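MdbA (Actinomyces oris, PDB 4Z7X) is a thiol-disulfide oxidoreductase that probably introduces disulfide bonds into exported proteins, in a pathway linked to sortase-mediated pilus assembly. Local coordinates at residues G75-E80 with P214-E219; S68-F73 with G195-F200. All blocks are in the same frame, centred on the assembly; numbering follows the deposited sequence. Where two conformers were deposited one is given.

Contact 1 of 2, residues G75-E80 with P214-E219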
loop_
_atom_site.group_PDB
_atom_site.type_symbol
_atom_site.label_atom_id
_atom_site.label_comp_id
_atom_site.label_asym_id
_atom_site.label_seq_id
_atom_site.Cartn_x
_atom_site.Cartn_y
_atom_site.Cartn_z
ATOM N N GLY A 75 8.383 -7.510 -2.715
ATOM C CA GLY A 75 8.695 -8.865 -3.127
ATOM C C GLY A 75 9.224 -9.744 -1.972
ATOM O O GLY A 75 8.830 -10.890 -1.817
ATOM N N LEU A 76 10.100 -9.196 -1.147
ATOM C CA LEU A 76 10.695 -9.947 -0.073
ATOM C C LEU A 76 9.698 -10.285 1.033
ATOM O O LEU A 76 9.766 -11.347 1.621
ATOM C CB LEU A 76 11.872 -9.157 0.516
ATOM C CG LEU A 76 12.697 -9.790 1.629
ATOM C CD1 LEU A 76 13.284 -11.109 1.137
ATOM C CD2 LEU A 76 13.789 -8.843 2.137
ATOM N N HIS A 77 8.851 -9.325 1.364
ATOM C CA HIS A 77 8.032 -9.408 2.577
ATOM C C HIS A 77 6.569 -9.739 2.367
ATOM O O HIS A 77 5.857 -9.932 3.348
ATOM C CB HIS A 77 8.136 -8.131 3.392
ATOM C CG HIS A 77 9.517 -7.849 3.886
ATOM N ND1 HIS A 77 10.141 -8.625 4.844
ATOM C CD2 HIS A 77 10.420 -6.907 3.530
ATOM C CE1 HIS A 77 11.355 -8.169 5.068
ATOM N NE2 HIS A 77 11.557 -7.129 4.282
ATOM N N THR A 78 6.105 -9.812 1.115
ATOM C CA THR A 78 4.660 -10.029 0.907
ATOM C C THR A 78 4.139 -11.292 1.579
ATOM O O THR A 78 3.067 -11.281 2.170
ATOM C CB THR A 78 4.224 -9.951 -0.573
ATOM O OG1 THR A 78 2.806 -10.159 -0.671
ATOM C CG2 THR A 78 4.969 -10.974 -1.462
ATOM N N GLN A 79 4.883 -12.380 1.483
ATOM C CA GLN A 79 4.408 -13.639 2.044
ATOM C C GLN A 79 4.239 -13.512 3.555
ATOM O O GLN A 79 3.190 -13.896 4.111
ATOM C CB GLN A 79 5.376 -14.755 1.701
ATOM C CG GLN A 79 4.852 -16.093 2.115
ATOM C CD GLN A 79 3.680 -16.564 1.263
ATOM O OE1 GLN A 79 3.440 -16.126 0.099
ATOM N NE2 GLN A 79 2.908 -17.453 1.847
ATOM N N GLU A 80 5.229 -12.949 4.234
ATOM C CA GLU A 80 5.136 -12.868 5.713
ATOM C C GLU A 80 4.152 -11.785 6.179
ATOM O O GLU A 80 3.540 -11.921 7.213
ATOM C CB GLU A 80 6.502 -12.682 6.385
ATOM C CG GLU A 80 7.184 -11.342 6.189
ATOM C CD GLU A 80 8.370 -11.174 7.115
ATOM O OE1 GLU A 80 9.280 -10.377 6.781
ATOM O OE2 GLU A 80 8.411 -11.838 8.192
ATOM N N PRO A 214 13.132 -12.979 4.431
ATOM C CA PRO A 214 11.680 -13.005 4.276
ATOM C C PRO A 214 10.932 -13.274 5.551
ATOM O O PRO A 214 9.703 -13.333 5.534
ATOM C CB PRO A 214 11.409 -14.159 3.292
ATOM C CG PRO A 214 12.698 -14.804 3.003
ATOM C CD PRO A 214 13.809 -14.030 3.642
ATOM N N THR A 215 11.648 -13.479 6.643
ATOM C CA THR A 215 11.024 -13.661 7.949
ATOM C C THR A 215 11.390 -12.560 8.935
ATOM O O THR A 215 11.059 -12.651 10.128
ATOM C CB THR A 215 11.455 -14.990 8.575
ATOM O OG1 THR A 215 12.886 -15.048 8.628
ATOM C CG2 THR A 215 10.926 -16.101 7.765
ATOM N N SER A 216 12.069 -11.535 8.452
ATOM C CA SER A 216 12.550 -10.493 9.363
ATOM C C SER A 216 11.447 -9.656 10.020
ATOM O O SER A 216 11.599 -9.285 11.173
ATOM C CB SER A 216 13.625 -9.636 8.717
ATOM O OG SER A 216 13.203 -9.120 7.484
ATOM N N LEU A 217 10.320 -9.411 9.347
ATOM C CA LEU A 217 9.214 -8.699 9.998
ATOM C C LEU A 217 8.594 -9.598 11.065
ATOM O O LEU A 217 8.217 -9.129 12.137
ATOM C CB LEU A 217 8.123 -8.188 9.012
ATOM C CG LEU A 217 8.608 -7.030 8.124
ATOM C CD1 LEU A 217 7.633 -6.881 6.987
ATOM C CD2 LEU A 217 8.721 -5.740 8.914
ATOM N N THR A 218 8.451 -10.878 10.766
ATOM C CA THR A 218 7.911 -11.825 11.738
ATOM C C THR A 218 8.742 -11.870 13.022
ATOM O O THR A 218 8.199 -11.818 14.141
ATOM C CB THR A 218 7.723 -13.197 11.088
ATOM O OG1 THR A 218 6.870 -13.053 9.959
ATOM C CG2 THR A 218 7.138 -14.166 12.042
ATOM N N GLU A 219 10.053 -11.888 12.849
ATOM C CA GLU A 219 10.980 -11.848 13.986
ATOM C C GLU A 219 10.846 -10.587 14.816
ATOM O O GLU A 219 10.828 -10.655 16.050
ATOM C CB GLU A 219 12.408 -12.022 13.505
ATOM C CG GLU A 219 12.652 -13.407 12.895
ATOM C CD GLU A 219 13.811 -13.460 11.906
ATOM O OE1 GLU A 219 14.647 -12.515 11.865
ATOM O OE2 GLU A 219 13.893 -14.466 11.166
HETATM O O HOH W 1 8.049 -12.945 3.257
#
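Glu80 OE2 is gripped twice by Thr218, at 2.6 Å by its OG1 and at 2.7 Å by its backbone N. Here the long helix 68-86 of the thioredoxin fold presents a carboxylate to the N-terminal turn of helix 216-222, where the first backbone N-H groups have no acceptor within their own helix. The hydroxyl uses the anti lone pair of OE2, whereas the amide comes from above the carboxylate plane, 44° out of it. The other oxygen, Glu80 OE1, is equally engaged: Leu217 N reaches it at 2.9 Å on the syn side, and His77 ND1 donates at 2.8 Å to its anti lone pair, nearly in the imidazole plane. Four donors thus fix the rotation of a buried carboxylate, and the helix end would probably favour its charged form. An alanine in place of Glu80 would probably leave the Leu217 and Thr218 amides, the Thr218 hydroxyl and His77 ND1 without their acceptor and let the imidazole turn more freely. Leu217 CD1 lies 3.7 Å from His77 ND1, the two side chains crossing at about a right angle. A water joins Leu76 O, Pro214 O and Glu80 N where the helix is kinked. With chi1 at -177°, Leu76 CG stands anti to its backbone N and lies over the centre of the His77 ring. Leu76 CD1 packs 3.9 Å from Pro214 CD.

Contact 2 of 2, residues S68-F73 with G195-F200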
loop_
_atom_site.group_PDB
_atom_site.type_symbol
_atom_site.label_atom_id
_atom_site.label_comp_id
_atom_site.label_asym_id
_atom_site.label_seq_id
_atom_site.Cartn_x
_atom_site.Cartn_y
_atom_site.Cartn_z
ATOM N N SER A 68 12.034 1.580 -6.622
ATOM C CA SER A 68 12.609 0.234 -6.743
ATOM C C SER A 68 12.877 -0.437 -5.420
ATOM O O SER A 68 12.751 -1.657 -5.318
ATOM C CB SER A 68 13.886 0.297 -7.598
ATOM O OG SER A 68 14.908 1.046 -6.962
ATOM N N HIS A 69 13.229 0.350 -4.397
ATOM C CA HIS A 69 13.421 -0.221 -3.085
ATOM C C HIS A 69 12.106 -0.733 -2.484
ATOM O O HIS A 69 12.071 -1.776 -1.816
ATOM C CB HIS A 69 14.085 0.790 -2.154
ATOM C CG HIS A 69 15.465 1.152 -2.570
ATOM N ND1 HIS A 69 15.766 2.312 -3.242
ATOM C CD2 HIS A 69 16.627 0.480 -2.431
ATOM C CE1 HIS A 69 17.064 2.346 -3.483
ATOM N NE2 HIS A 69 17.606 1.242 -3.003
ATOM N N CYS A 70 11.028 0.002 -2.708
ATOM C CA CYS A 70 9.681 -0.444 -2.333
ATOM C C CYS A 70 9.267 -1.709 -3.087
ATOM O O CYS A 70 8.643 -2.582 -2.517
ATOM C CB CYS A 70 8.650 0.657 -2.595
ATOM S SG CYS A 70 8.884 2.070 -1.505
ATOM N N ALA A 71 9.614 -1.804 -4.361
ATOM C CA ALA A 71 9.284 -3.014 -5.131
ATOM C C ALA A 71 10.023 -4.207 -4.556
ATOM O O ALA A 71 9.440 -5.286 -4.422
ATOM C CB ALA A 71 9.615 -2.823 -6.615
ATOM N N GLN A 72 11.297 -4.026 -4.206
ATOM C CA GLN A 72 12.106 -5.112 -3.636
ATOM C C GLN A 72 11.518 -5.502 -2.279
ATOM O O GLN A 72 11.440 -6.692 -1.934
ATOM C CB GLN A 72 13.573 -4.667 -3.433
ATOM C CG GLN A 72 14.370 -4.449 -4.713
ATOM C CD GLN A 72 15.795 -3.966 -4.448
ATOM O OE1 GLN A 72 16.130 -2.805 -4.698
ATOM N NE2 GLN A 72 16.633 -4.851 -3.928
ATOM N N PHE A 73 11.120 -4.484 -1.495
ATOM C CA PHE A 73 10.567 -4.713 -0.175
ATOM C C PHE A 73 9.314 -5.531 -0.259
ATOM O O PHE A 73 9.151 -6.497 0.489
ATOM C CB PHE A 73 10.301 -3.365 0.527
ATOM C CG PHE A 73 9.852 -3.486 1.968
ATOM C CD1 PHE A 73 8.513 -3.735 2.265
ATOM C CD2 PHE A 73 10.763 -3.330 3.029
ATOM C CE1 PHE A 73 8.092 -3.861 3.580
ATOM C CE2 PHE A 73 10.345 -3.431 4.335
ATOM C CZ PHE A 73 9.008 -3.702 4.618
ATOM N N GLY A 195 12.613 9.255 2.902
ATOM C CA GLY A 195 12.680 8.407 1.736
ATOM C C GLY A 195 11.645 7.304 1.775
ATOM O O GLY A 195 10.856 7.205 2.723
ATOM N N THR A 196 11.672 6.458 0.747
ATOM C CA THR A 196 10.800 5.279 0.692
ATOM C C THR A 196 11.626 3.988 0.440
ATOM O O THR A 196 12.670 4.029 -0.190
ATOM C CB THR A 196 9.721 5.358 -0.400
ATOM O OG1 THR A 196 10.336 5.643 -1.657
ATOM C CG2 THR A 196 8.728 6.444 -0.092
ATOM N N PRO A 197 11.201 2.856 0.983
ATOM C CA PRO A 197 10.155 2.783 1.999
ATOM C C PRO A 197 10.580 3.385 3.336
ATOM O O PRO A 197 11.764 3.527 3.601
ATOM C CB PRO A 197 9.930 1.277 2.146
ATOM C CG PRO A 197 11.224 0.668 1.790
ATOM C CD PRO A 197 11.873 1.547 0.775
ATOM N N THR A 198 9.588 3.747 4.164
ATOM C CA THR A 198 9.805 4.053 5.567
ATOM C C THR A 198 8.833 3.161 6.316
ATOM O O THR A 198 7.654 3.088 5.943
ATOM C CB THR A 198 9.580 5.550 5.925
ATOM O OG1 THR A 198 10.547 6.366 5.252
ATOM C CG2 THR A 198 9.724 5.735 7.411
ATOM N N VAL A 199 9.315 2.486 7.343
ATOM C CA VAL A 199 8.496 1.528 8.102
ATOM C C VAL A 199 8.509 1.879 9.592
ATOM O O VAL A 199 9.557 2.178 10.181
ATOM C CB VAL A 199 9.049 0.090 7.856
ATOM C CG1 VAL A 199 8.288 -0.953 8.644
ATOM C CG2 VAL A 199 8.976 -0.270 6.362
ATOM N N PHE A 200 7.320 1.819 10.204
ATOM C CA PHE A 200 7.171 1.952 11.646
ATOM C C PHE A 200 6.438 0.733 12.170
ATOM O O PHE A 200 5.567 0.163 11.483
ATOM C CB PHE A 200 6.374 3.207 11.966
ATOM C CG PHE A 200 7.036 4.471 11.551
ATOM C CD1 PHE A 200 7.860 5.148 12.434
ATOM C CD2 PHE A 200 6.763 5.032 10.304
ATOM C CE1 PHE A 200 8.478 6.314 12.051
ATOM C CE2 PHE A 200 7.364 6.210 9.909
ATOM C CZ PHE A 200 8.227 6.859 10.793
#
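Phe73 reaches from helix 68-86 toward Pro197 and Val199, and each atom on one side of its ring has a partner there. CG stands anti to the backbone N (chi1 -174°), on a CB that points toward the loop and strand. Phe73 CB lies 4.3 Å from Pro197 CG, Phe73 CG is hardly farther, and Phe73 CD2 is at a similar distance. Phe73 CE2 then comes to 4.0 Å from Val199 CG2, and Phe73 CZ at the tip meets Val199 CG2 at 3.8 Å, the two side chains lying obliquely to each other. A large apolar ring suits this place because it spans from the loop to the strand, and branched Val199 offers a methyl while its backbone keeps to the sheet, bonded to Val206. One turn back toward the helix start, Cys70 SG is anti to its own carbonyl carbon (chi1 -67°). Cys70 SG lies 3.5 Å from Pro197 N and 3.6 Å from Thr196 CB, its small side chain letting the sulfur sit against the Thr196-Pro197 peptide, which is cis. Of His69 only CB joins in, 3.7 Å from Pro197 CD, while its imidazole turns away. Thr196 touches Cys67 and cis-Pro197 lies against Cys70, consistent with the thioredoxin-type active site, in which a cis-proline loop faces the CxxC cysteines.

Both contacts are made by one helix, 68-86: its first turns face segment 195-200 in contact 2, and the following turns face segment 214-219 in contact 1. Along the chain the pairings cross. Their centres lie 13 Å apart, and they touch where Leu217 CD1 comes to 4.2 Å from Phe73 CZ; the rings of Phe73 and His77 also meet, with planes at about 45°. Contact 2 holds the probable redox site. Contact 1 lies farther off, Glu80 OE1 being 15.0 Å from Cys70 SG, and is best read as structural packing. The residues lining the pocket of the bound cyclohexylamino-sulfonic acid, such as Tyr43 and Leu116, lie outside all four segments, so neither contact forms it.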